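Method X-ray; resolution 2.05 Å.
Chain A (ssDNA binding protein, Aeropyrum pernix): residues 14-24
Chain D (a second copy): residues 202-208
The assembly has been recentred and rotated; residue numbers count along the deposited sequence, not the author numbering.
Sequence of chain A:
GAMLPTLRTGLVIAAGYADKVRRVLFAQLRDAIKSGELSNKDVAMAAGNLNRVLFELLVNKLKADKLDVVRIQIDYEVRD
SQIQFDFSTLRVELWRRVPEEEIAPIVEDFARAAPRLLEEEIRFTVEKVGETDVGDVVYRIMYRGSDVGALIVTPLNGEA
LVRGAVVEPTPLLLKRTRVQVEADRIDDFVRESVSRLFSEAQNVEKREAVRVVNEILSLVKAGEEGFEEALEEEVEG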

# COMPACT_ATOMS: atom_id res chain seq x y z
N ALA A 14 13.65 9.15 1.23
CA ALA A 14 14.39 9.67 0.08
C ALA A 14 15.33 8.65 -0.55
O ALA A 14 15.46 8.60 -1.78
N ALA A 15 15.95 7.81 0.27
CA ALA A 15 16.84 6.76 -0.23
C ALA A 15 16.13 5.77 -1.13
O ALA A 15 16.77 5.03 -1.86
N GLY A 16 14.81 5.74 -1.08
CA GLY A 16 14.07 4.78 -1.87
C GLY A 16 13.31 5.36 -3.05
O GLY A 16 12.53 4.65 -3.69
N TYR A 17 13.52 6.64 -3.36
CA TYR A 17 12.65 7.28 -4.35
C TYR A 17 12.77 6.66 -5.74
O TYR A 17 11.78 6.57 -6.45
N ALA A 18 13.98 6.24 -6.13
CA ALA A 18 14.21 5.76 -7.50
C ALA A 18 13.49 4.46 -7.80
O ALA A 18 12.88 4.29 -8.87
N ASP A 19 13.56 3.52 -6.87
CA ASP A 19 12.79 2.30 -7.02
C ASP A 19 11.28 2.54 -6.97
O ASP A 19 10.53 1.85 -7.65
N LYS A 20 10.82 3.52 -6.21
CA LYS A 20 9.38 3.80 -6.24
C LYS A 20 8.97 4.37 -7.60
O LYS A 20 7.95 3.97 -8.18
N VAL A 21 9.77 5.29 -8.13
CA VAL A 21 9.50 5.86 -9.44
C VAL A 21 9.42 4.76 -10.49
O VAL A 21 8.50 4.72 -11.30
N ARG A 22 10.39 3.85 -10.46
CA ARG A 22 10.46 2.78 -11.45
C ARG A 22 9.24 1.87 -11.32
O ARG A 22 8.57 1.56 -12.30
N ARG A 23 8.94 1.46 -10.09
CA ARG A 23 7.82 0.56 -9.86
C ARG A 23 6.49 1.18 -10.27
O ARG A 23 5.63 0.49 -10.84
N VAL A 24 6.30 2.46 -9.98
CA VAL A 24 5.03 3.11 -10.28
C VAL A 24 4.86 3.22 -11.80
O VAL A 24 3.78 2.95 -12.32
N GLN D 202 22.20 -1.08 -18.48
CA GLN D 202 20.76 -1.17 -18.36
C GLN D 202 20.21 -0.55 -17.05
O GLN D 202 20.83 -0.64 -15.99
N ASN D 203 19.05 0.08 -17.14
CA ASN D 203 18.43 0.65 -15.95
C ASN D 203 17.77 -0.43 -15.10
O ASN D 203 16.94 -1.20 -15.59
N VAL D 204 18.14 -0.50 -13.83
CA VAL D 204 17.62 -1.53 -12.94
C VAL D 204 17.17 -0.91 -11.63
O VAL D 204 17.26 0.31 -11.45
N GLU D 205 16.68 -1.74 -10.72
CA GLU D 205 16.34 -1.29 -9.38
C GLU D 205 17.61 -1.03 -8.60
O GLU D 205 18.65 -1.65 -8.85
N LYS D 206 17.53 -0.13 -7.63
CA LYS D 206 18.68 0.22 -6.82
C LYS D 206 19.16 -1.03 -6.10
O LYS D 206 20.36 -1.28 -6.01
N ARG D 207 18.22 -1.82 -5.61
CA ARG D 207 18.52 -3.04 -4.87
C ARG D 207 19.44 -3.97 -5.66
O ARG D 207 20.40 -4.52 -5.10
N GLU D 208 19.16 -4.15 -6.94
CA GLU D 208 19.99 -4.98 -7.81
C GLU D 208 21.38 -4.38 -7.97
O GLU D 208 22.39 -5.08 -7.86

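The strongest link between the two stretches is the salt bridge of Arg23(A) with Glu205(D). It is a paired contact: Arg23(A) NE donates to Glu205(D) OE2 at 2.7 Å, and Arg23(A) NH2 donates to Glu205(D) OE1 at 2.9 Å, so two nitrogens of one guanidinium meet both oxygens of one carboxylate. The CA-to-CB bond of each points sideways to the other stretch, but the end of the side chain comes nearer. Arg23(A) leaves the helix with chi1 m and then runs extended, t at chi2 and chi3, which carries its charge beyond the helix surface; Glu205(D), m then t, reaches back to meet it at the edge of the guanidinium.

Asp19(A) makes the second strong contact, and here the partner is backbone. Its CA-to-CB bond points toward chain D, and with chi1 m the carboxylate arrives at the start of the chain D helix, where Glu205(D) occupies the N-cap position. Lys206(D) N donates to Asp19(A) OD1 at 2.7 Å with a nearly straight angle of 171°. Amides in the first turn of a helix have no backbone carbonyl within the helix to pair with, so an acidic side chain from another chain suits this place well. The short aspartate also lies close to the backbone it serves, with OD1 3.2 Å from Glu205(D) CA. A long salt bridge, Asp19(A) OD2 to Arg207(D) NE at 4.0 Å, adds a weaker electrostatic attraction. Within chain D, Glu205(D) N donates to Glu208(D) OE1 at 3.1 Å, so a second amide near the helix start is satisfied by a side chain.

The CA-to-CB bond of Arg22(A) also points toward chain D, and its t, t, t chain gives it the reach to pass the helix start and find the preceding segment. There Arg22(A) NH2 donates to Asn203(D) O at 2.9 Å, while one face of the flat guanidinium lies over Val204(D) C and Glu205(D) N. Arginine can thus bond through its nitrogens and pack through its planar surface at once.

Two waters bridge the stretches. Water 1 donates to Asp19(A) OD1 at 2.9 Å and to Val204(D) O at 3.0 Å. Water 2 accepts from Arg22(A) NH1 at 3.0 Å and donates to Glu205(D) OE2 at 2.6 Å, joining this arginine to the carboxylate already held by Arg23(A).

Farther out, aliphatic portions do the packing. Lys206(D), t at chi1 and chi2, brings its CD within 3.8 Å of Ala15(A) O, and its CB lies 3.6 Å from Asp19(A) OD2. Arg207(D), m then t, t, sets its CG 3.3 Å from Asp19(A) OD2, although the residue is exposed and poorly ordered. Its guanidinium offers a face to Arg23(A) NH1, which lies 3.3 Å from Arg207(D) NH1; both are donors, so this is close approach of like charges, with acidic Asp19(A) and Glu205(D) nearby. The CA-to-CB bonds of Lys20(A) and Val204(D) point away from the other stretch.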

# COMPACT_ATOMS: atom_id res chain seq x y z
CB ALA A 14 15.13 10.97 0.44
CB ALA A 15 17.54 6.02 0.92
CB TYR A 17 12.88 8.80 -4.44
CG TYR A 17 14.05 9.18 -5.33
CD1 TYR A 17 13.91 9.24 -6.71
CD2 TYR A 17 15.30 9.46 -4.78
CE1 TYR A 17 14.98 9.58 -7.52
CE2 TYR A 17 16.37 9.79 -5.59
CZ TYR A 17 16.21 9.85 -6.95
OH TYR A 17 17.27 10.18 -7.76
CB ALA A 18 15.71 5.61 -7.77
CB ASP A 19 13.22 1.23 -6.00
CG ASP A 19 14.58 0.62 -6.35
OD1 ASP A 19 15.13 0.98 -7.41
OD2 ASP A 19 15.09 -0.22 -5.58
CB LYS A 20 8.97 4.76 -5.11
CG LYS A 20 7.47 5.06 -5.09
CD LYS A 20 6.65 3.86 -4.67
CE LYS A 20 6.74 3.64 -3.16
NZ LYS A 20 5.46 3.10 -2.61
CB VAL A 21 10.55 6.92 -9.84
CG1 VAL A 21 10.55 7.12 -11.34
CG2 VAL A 21 10.27 8.25 -9.12
CB ARG A 22 11.75 1.97 -11.28
CG ARG A 22 12.04 0.97 -12.40
CD ARG A 22 13.38 0.26 -12.12
NE ARG A 22 13.97 -0.33 -13.32
CZ ARG A 22 13.74 -1.58 -13.70
NH1 ARG A 22 12.95 -2.34 -12.95
NH2 ARG A 22 14.29 -2.07 -14.80
CB ARG A 23 7.80 0.07 -8.41
CG ARG A 23 8.89 -0.95 -8.12
CD ARG A 23 9.22 -1.09 -6.64
NE ARG A 23 10.22 -2.14 -6.42
CZ ARG A 23 10.75 -2.46 -5.25
NH1 ARG A 23 10.40 -1.79 -4.15
NH2 ARG A 23 11.64 -3.44 -5.16
CB VAL A 24 4.90 4.52 -9.64
CG1 VAL A 24 3.71 5.25 -10.21
CG2 VAL A 24 4.78 4.41 -8.13
CB GLN D 202 20.28 -2.60 -18.56
CG GLN D 202 20.63 -3.57 -17.47
CD GLN D 202 19.82 -4.86 -17.58
OE1 GLN D 202 20.07 -5.83 -16.86
NE2 GLN D 202 18.85 -4.87 -18.49
CB ASN D 203 17.41 1.73 -16.34
CG ASN D 203 18.01 2.82 -17.19
OD1 ASN D 203 18.55 3.80 -16.68
ND2 ASN D 203 17.92 2.67 -18.51
CB VAL D 204 18.69 -2.59 -12.66
CG1 VAL D 204 19.17 -3.19 -13.98
CG2 VAL D 204 19.86 -1.98 -11.87
CB GLU D 205 15.49 -2.32 -8.66
CG GLU D 205 14.11 -2.52 -9.28
CD GLU D 205 13.08 -3.06 -8.30
OE1 GLU D 205 13.46 -3.83 -7.39
OE2 GLU D 205 11.89 -2.71 -8.44
CB LYS D 206 18.31 1.30 -5.81
CG LYS D 206 19.48 1.87 -5.03
CD LYS D 206 18.99 2.73 -3.88
CE LYS D 206 19.91 3.90 -3.63
NZ LYS D 206 20.02 4.73 -4.87
CB ARG D 207 17.22 -3.76 -4.51
CG ARG D 207 16.16 -2.83 -3.90
CD ARG D 207 14.92 -3.57 -3.40
NE ARG D 207 14.03 -2.68 -2.65
CZ ARG D 207 12.92 -3.06 -2.03
NH1 ARG D 207 12.19 -2.17 -1.38
NH2 ARG D 207 12.54 -4.33 -2.06
CB GLU D 208 19.33 -5.12 -9.18
CG GLU D 208 17.86 -5.48 -9.11
CD GLU D 208 17.25 -5.75 -10.48
OE1 GLU D 208 16.53 -4.86 -11.00
OE2 GLU D 208 17.51 -6.84 -11.02
O HOH W 1 15.70 2.33 -9.94
O HOH W 2 10.95 -2.32 -10.78